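Long-range contact in beta-porphyranase (Bacteroides plebeius, PDB 4AWD), which hydrolyses the sulfated red-algal polysaccharide porphyran at the beta-1,4 linkages between D-galactose and L-galactose-6-sulfate: residues G244-Y256 / T264-R278. Numbering follows the deposited sequence.
Sequences GCWWVDANTVKFY and TIKPTTKYTDTPFDR
Trp247 packs obliquely against Phe276 in the beta-sandwich (jelly-roll) fold of family GH16, where the turn between strands 241-249 and 252-257 is wrapped by the loop that follows strand 260-265. The side chains cross at about a right angle, with Trp247 NE1 in the phenyl plane and 3.6 Å from Phe276 CB. Putting CG anti to the backbone nitrogen (chi1 -177°) sends the indole of Trp247 toward the backbone of Phe276 and Arg278, whose carbonyl oxygens lie at the edge of its six-membered ring. Pro267 CG sits over the centre of one face of the Phe276 ring, and Val253 CG2 touches it obliquely. The Phe276 side chain is about 6 Å from that of Glu176, the probable nucleophile, so this packing probably lies next to the active site. On Val253's face of the sheet, Ile265 CD1 reaches Phe255 CE2.

Farther out, Val253 and Ile265 form an antiparallel hydrogen-bonded pair, Val253 N to Ile265 O at 3.1 Å and Ile265 N to Val253 O at 2.9 Å. Beyond the strand, Phe276 N donates to a lone pair of Ala250 O, tying the loop to the hairpin turn. The amide of Asn251 extends past Pro275, and its ND2 gives Asp273 O a nearly straight bond of 2.7 Å. A water links Asn251 O and ND2 to Pro267 O. On the solvent side, Lys266 bends twice (chi2 -76°, chi3 -92°), curling around Asn251 O so that NZ donates a 2.7 Å hydrogen bond to Thr252 OG1, which donates to the syn side of Asp249 OD1.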
loop_
_atom_site.group_PDB
_atom_site.type_symbol
_atom_site.label_atom_id
_atom_site.label_comp_id
_atom_site.label_asym_id
_atom_site.label_seq_id
_atom_site.Cartn_x
_atom_site.Cartn_y
_atom_site.Cartn_z
ATOM N N GLY A 244 8.262 -4.536 4.545
ATOM C CA GLY A 244 8.670 -3.334 5.233
ATOM C C GLY A 244 9.488 -2.369 4.416
ATOM O O GLY A 244 10.193 -2.732 3.467
ATOM N N CYS A 245 9.373 -1.116 4.798
ATOM C CA CYS A 245 10.105 -0.070 4.156
ATOM C C CYS A 245 10.823 0.763 5.207
ATOM O O CYS A 245 10.224 1.136 6.225
ATOM C CB CYS A 245 9.137 0.837 3.426
ATOM S SG CYS A 245 9.989 2.122 2.606
ATOM N N TRP A 246 12.099 1.048 4.955
ATOM C CA TRP A 246 12.782 2.112 5.662
ATOM C C TRP A 246 12.788 3.328 4.745
ATOM O O TRP A 246 13.570 3.411 3.800
ATOM C CB TRP A 246 14.215 1.727 6.042
ATOM C CG TRP A 246 14.930 2.786 6.847
ATOM C CD1 TRP A 246 14.498 4.064 7.111
ATOM C CD2 TRP A 246 16.211 2.665 7.479
ATOM N NE1 TRP A 246 15.428 4.734 7.876
ATOM C CE2 TRP A 246 16.488 3.900 8.111
ATOM C CE3 TRP A 246 17.151 1.630 7.576
ATOM C CZ2 TRP A 246 17.672 4.128 8.829
ATOM C CZ3 TRP A 246 18.322 1.855 8.294
ATOM C CH2 TRP A 246 18.573 3.097 8.910
ATOM N N TRP A 247 11.896 4.264 5.016
ATOM C CA TRP A 247 11.856 5.493 4.240
ATOM C C TRP A 247 12.931 6.403 4.844
ATOM O O TRP A 247 12.697 7.076 5.841
ATOM C CB TRP A 247 10.445 6.080 4.278
ATOM C CG TRP A 247 10.229 7.325 3.462
ATOM C CD1 TRP A 247 11.125 7.943 2.620
ATOM C CD2 TRP A 247 9.017 8.089 3.386
ATOM N NE1 TRP A 247 10.544 9.046 2.050
ATOM C CE2 TRP A 247 9.256 9.162 2.501
ATOM C CE3 TRP A 247 7.755 7.972 3.993
ATOM C CZ2 TRP A 247 8.284 10.110 2.201
ATOM C CZ3 TRP A 247 6.780 8.918 3.692
ATOM C CH2 TRP A 247 7.052 9.975 2.803
ATOM N N VAL A 248 14.124 6.367 4.253
ATOM C CA VAL A 248 15.322 6.931 4.892
ATOM C C VAL A 248 15.357 8.449 4.832
ATOM O O VAL A 248 15.644 9.099 5.840
ATOM C CB VAL A 248 16.626 6.392 4.265
ATOM C CG1 VAL A 248 17.865 7.049 4.939
ATOM C CG2 VAL A 248 16.676 4.881 4.349
ATOM N N ASP A 249 15.084 8.995 3.648
ATOM C CA ASP A 249 15.053 10.447 3.405
ATOM C C ASP A 249 14.284 10.744 2.126
ATOM O O ASP A 249 13.637 9.862 1.563
ATOM C CB ASP A 249 16.469 11.063 3.335
ATOM C CG ASP A 249 17.348 10.399 2.295
ATOM O OD1 ASP A 249 16.862 10.065 1.195
ATOM O OD2 ASP A 249 18.544 10.190 2.584
ATOM N N ALA A 250 14.366 11.984 1.663
ATOM C CA ALA A 250 13.603 12.414 0.512
ATOM C C ALA A 250 14.076 11.777 -0.782
ATOM O O ALA A 250 13.374 11.858 -1.786
ATOM C CB ALA A 250 13.619 13.910 0.405
ATOM N N ASN A 251 15.240 11.132 -0.769
ATOM C CA ASN A 251 15.784 10.499 -1.982
ATOM C C ASN A 251 15.924 8.969 -1.936
ATOM O O ASN A 251 16.444 8.367 -2.886
ATOM C CB ASN A 251 17.141 11.105 -2.342
ATOM C CG ASN A 251 17.050 12.572 -2.665
ATOM O OD1 ASN A 251 17.224 13.413 -1.791
ATOM N ND2 ASN A 251 16.759 12.896 -3.923
ATOM N N THR A 252 15.471 8.339 -0.854
ATOM C CA THR A 252 15.897 6.961 -0.571
ATOM C C THR A 252 14.903 6.164 0.251
ATOM O O THR A 252 14.547 6.543 1.362
ATOM C CB THR A 252 17.241 6.970 0.173
ATOM O OG1 THR A 252 18.060 8.002 -0.383
ATOM C CG2 THR A 252 17.954 5.614 0.064
ATOM N N VAL A 253 14.468 5.047 -0.306
ATOM C CA VAL A 253 13.575 4.128 0.380
ATOM C C VAL A 253 14.152 2.728 0.214
ATOM O O VAL A 253 14.647 2.392 -0.855
ATOM C CB VAL A 253 12.145 4.191 -0.188
ATOM C CG1 VAL A 253 11.217 3.442 0.721
ATOM C CG2 VAL A 253 11.657 5.643 -0.301
ATOM N N LYS A 254 14.126 1.932 1.283
ATOM C CA LYS A 254 14.762 0.604 1.291
ATOM C C LYS A 254 13.783 -0.474 1.759
ATOM O O LYS A 254 13.144 -0.328 2.802
ATOM C CB LYS A 254 16.004 0.605 2.192
ATOM C CG LYS A 254 17.041 1.668 1.828
ATOM C CD LYS A 254 18.378 1.522 2.597
ATOM C CE LYS A 254 19.426 2.495 2.037
ATOM N NZ LYS A 254 20.750 2.499 2.783
ATOM N N PHE A 255 13.697 -1.573 1.018
ATOM C CA PHE A 255 12.642 -2.561 1.261
ATOM C C PHE A 255 13.097 -3.864 1.911
ATOM O O PHE A 255 14.178 -4.383 1.616
ATOM C CB PHE A 255 11.850 -2.818 -0.022
ATOM C CG PHE A 255 11.241 -1.578 -0.590
ATOM C CD1 PHE A 255 10.023 -1.121 -0.118
ATOM C CD2 PHE A 255 11.917 -0.837 -1.565
ATOM C CE1 PHE A 255 9.459 0.057 -0.618
ATOM C CE2 PHE A 255 11.361 0.335 -2.077
ATOM C CZ PHE A 255 10.121 0.783 -1.604
ATOM N N TYR A 256 12.257 -4.378 2.806
ATOM C CA TYR A 256 12.583 -5.562 3.598
ATOM C C TYR A 256 11.496 -6.621 3.497
ATOM O O TYR A 256 10.308 -6.332 3.619
ATOM C CB TYR A 256 12.836 -5.185 5.058
ATOM C CG TYR A 256 14.050 -4.296 5.231
ATOM C CD1 TYR A 256 14.004 -2.934 4.893
ATOM C CD2 TYR A 256 15.256 -4.818 5.719
ATOM C CE1 TYR A 256 15.114 -2.123 5.030
ATOM C CE2 TYR A 256 16.383 -4.004 5.862
ATOM C CZ TYR A 256 16.300 -2.659 5.519
ATOM O OH TYR A 256 17.406 -1.853 5.657
ATOM N N THR A 264 16.922 -1.113 -2.892
ATOM C CA THR A 264 16.654 0.303 -2.712
ATOM C C THR A 264 15.943 0.874 -3.932
ATOM O O THR A 264 16.161 0.421 -5.068
ATOM C CB THR A 264 17.977 1.052 -2.541
ATOM O OG1 THR A 264 18.663 0.537 -1.392
ATOM C CG2 THR A 264 17.756 2.533 -2.352
ATOM N N ILE A 265 15.091 1.869 -3.705
ATOM C CA ILE A 265 14.665 2.711 -4.800
ATOM C C ILE A 265 14.951 4.160 -4.462
ATOM O O ILE A 265 14.506 4.660 -3.428
ATOM C CB ILE A 265 13.170 2.522 -5.174
ATOM C CG1 ILE A 265 12.879 1.064 -5.556
ATOM C CG2 ILE A 265 12.787 3.474 -6.302
ATOM C CD1 ILE A 265 11.419 0.778 -5.885
ATOM N N LYS A 266 15.711 4.827 -5.326
ATOM C CA LYS A 266 15.838 6.273 -5.262
ATOM C C LYS A 266 14.737 6.849 -6.144
ATOM O O LYS A 266 14.801 6.701 -7.363
ATOM C CB LYS A 266 17.216 6.730 -5.760
ATOM C CG LYS A 266 18.422 5.934 -5.213
ATOM C CD LYS A 266 18.781 6.267 -3.775
ATOM C CE LYS A 266 19.839 7.369 -3.685
ATOM N NZ LYS A 266 19.954 7.926 -2.279
ATOM N N PRO A 267 13.704 7.480 -5.543
ATOM C CA PRO A 267 12.627 8.019 -6.384
ATOM C C PRO A 267 13.173 9.116 -7.292
ATOM O O PRO A 267 14.177 9.765 -6.952
ATOM C CB PRO A 267 11.622 8.591 -5.372
ATOM C CG PRO A 267 11.943 7.942 -4.081
ATOM C CD PRO A 267 13.437 7.712 -4.110
ATOM N N THR A 268 12.519 9.300 -8.435
ATOM C CA THR A 268 13.063 10.097 -9.531
ATOM C C THR A 268 13.168 11.590 -9.197
ATOM O O THR A 268 12.263 12.175 -8.590
ATOM C CB THR A 268 12.262 9.873 -10.841
ATOM O OG1 THR A 268 12.699 10.792 -11.849
ATOM C CG2 THR A 268 10.798 10.074 -10.605
ATOM N N THR A 269 14.290 12.182 -9.598
ATOM C CA THR A 269 14.567 13.584 -9.332
ATOM C C THR A 269 14.225 14.451 -10.546
ATOM O O THR A 269 14.671 15.612 -10.645
ATOM C CB THR A 269 16.030 13.805 -8.945
ATOM O OG1 THR A 269 16.880 13.274 -9.981
ATOM C CG2 THR A 269 16.337 13.138 -7.623
ATOM N N LYS A 270 13.416 13.894 -11.452
ATOM C CA LYS A 270 13.056 14.593 -12.674
ATOM C C LYS A 270 12.505 15.982 -12.376
ATOM O O LYS A 270 12.937 16.968 -12.977
ATOM C CB LYS A 270 12.048 13.790 -13.503
ATOM C CG LYS A 270 11.895 14.293 -14.943
ATOM C CD LYS A 270 11.016 13.360 -15.768
ATOM C CE LYS A 270 10.709 13.970 -17.128
ATOM N NZ LYS A 270 9.812 13.103 -17.930
ATOM N N TYR A 271 11.578 16.065 -11.429
ATOM C CA TYR A 271 10.875 17.322 -11.185
ATOM C C TYR A 271 11.311 18.074 -9.935
ATOM O O TYR A 271 10.990 19.245 -9.786
ATOM C CB TYR A 271 9.364 17.103 -11.198
ATOM C CG TYR A 271 8.828 16.541 -12.506
ATOM C CD1 TYR A 271 8.611 17.365 -13.606
ATOM C CD2 TYR A 271 8.544 15.186 -12.638
ATOM C CE1 TYR A 271 8.131 16.854 -14.810
ATOM C CE2 TYR A 271 8.044 14.663 -13.835
ATOM C CZ TYR A 271 7.841 15.506 -14.913
ATOM O OH TYR A 271 7.343 15.003 -16.098
ATOM N N THR A 272 12.048 17.400 -9.053
ATOM C CA THR A 272 12.600 17.999 -7.833
ATOM C C THR A 272 13.753 17.159 -7.298
ATOM O O THR A 272 13.740 15.938 -7.421
ATOM C CB THR A 272 11.540 18.151 -6.716
ATOM O OG1 THR A 272 12.189 18.388 -5.461
ATOM C CG2 THR A 272 10.658 16.901 -6.613
ATOM N N ASP A 273 14.740 17.828 -6.703
ATOM C CA ASP A 273 15.895 17.175 -6.103
ATOM C C ASP A 273 15.507 16.362 -4.877
ATOM O O ASP A 273 16.240 15.459 -4.472
ATOM C CB ASP A 273 16.961 18.215 -5.713
ATOM C CG ASP A 273 17.621 18.889 -6.937
ATOM O OD1 ASP A 273 17.912 18.195 -7.945
ATOM O OD2 ASP A 273 17.857 20.124 -6.882
ATOM N N THR A 274 14.359 16.702 -4.287
ATOM C CA THR A 274 13.897 16.092 -3.048
ATOM C C THR A 274 12.463 15.540 -3.192
ATOM O O THR A 274 11.548 16.014 -2.506
ATOM C CB THR A 274 13.945 17.112 -1.890
ATOM O OG1 THR A 274 13.186 18.277 -2.245
ATOM C CG2 THR A 274 15.391 17.517 -1.561
ATOM N N PRO A 275 12.265 14.529 -4.077
ATOM C CA PRO A 275 10.900 14.124 -4.461
ATOM C C PRO A 275 10.024 13.590 -3.321
ATOM O O PRO A 275 8.794 13.756 -3.375
ATOM C CB PRO A 275 11.133 13.036 -5.514
ATOM C CG PRO A 275 12.505 12.527 -5.242
ATOM C CD PRO A 275 13.285 13.711 -4.762
ATOM N N PHE A 276 10.628 12.963 -2.312
ATOM C CA PHE A 276 9.845 12.432 -1.186
ATOM C C PHE A 276 9.942 13.258 0.098
ATOM O O PHE A 276 9.968 12.712 1.201
ATOM C CB PHE A 276 10.148 10.943 -0.933
ATOM C CG PHE A 276 9.367 10.008 -1.826
ATOM C CD1 PHE A 276 9.054 10.364 -3.137
ATOM C CD2 PHE A 276 8.959 8.764 -1.362
ATOM C CE1 PHE A 276 8.335 9.506 -3.960
ATOM C CE2 PHE A 276 8.236 7.902 -2.177
ATOM C CZ PHE A 276 7.921 8.279 -3.482
ATOM N N ASP A 277 9.962 14.582 -0.065
ATOM C CA ASP A 277 10.042 15.504 1.066
ATOM C C ASP A 277 8.680 15.848 1.688
ATOM O O ASP A 277 8.567 16.813 2.443
ATOM C CB ASP A 277 10.805 16.784 0.688
ATOM C CG ASP A 277 10.154 17.559 -0.458
ATOM O OD1 ASP A 277 9.003 17.235 -0.860
ATOM O OD2 ASP A 277 10.824 18.500 -0.974
ATOM N N ARG A 278 7.656 15.066 1.367
ATOM C CA ARG A 278 6.330 15.299 1.922
ATOM C C ARG A 278 5.793 14.068 2.659
ATOM O O ARG A 278 5.906 12.941 2.158
ATOM C CB ARG A 278 5.347 15.683 0.826
ATOM C CG ARG A 278 5.459 17.093 0.290
ATOM C CD ARG A 278 4.383 17.271 -0.781
ATOM N NE ARG A 278 3.076 16.907 -0.226
ATOM C CZ ARG A 278 2.030 16.483 -0.933
ATOM N NH1 ARG A 278 2.100 16.360 -2.261
ATOM N NH2 ARG A 278 0.904 16.191 -0.300
HETATM O O HOH W 1 16.183 10.079 -5.332
#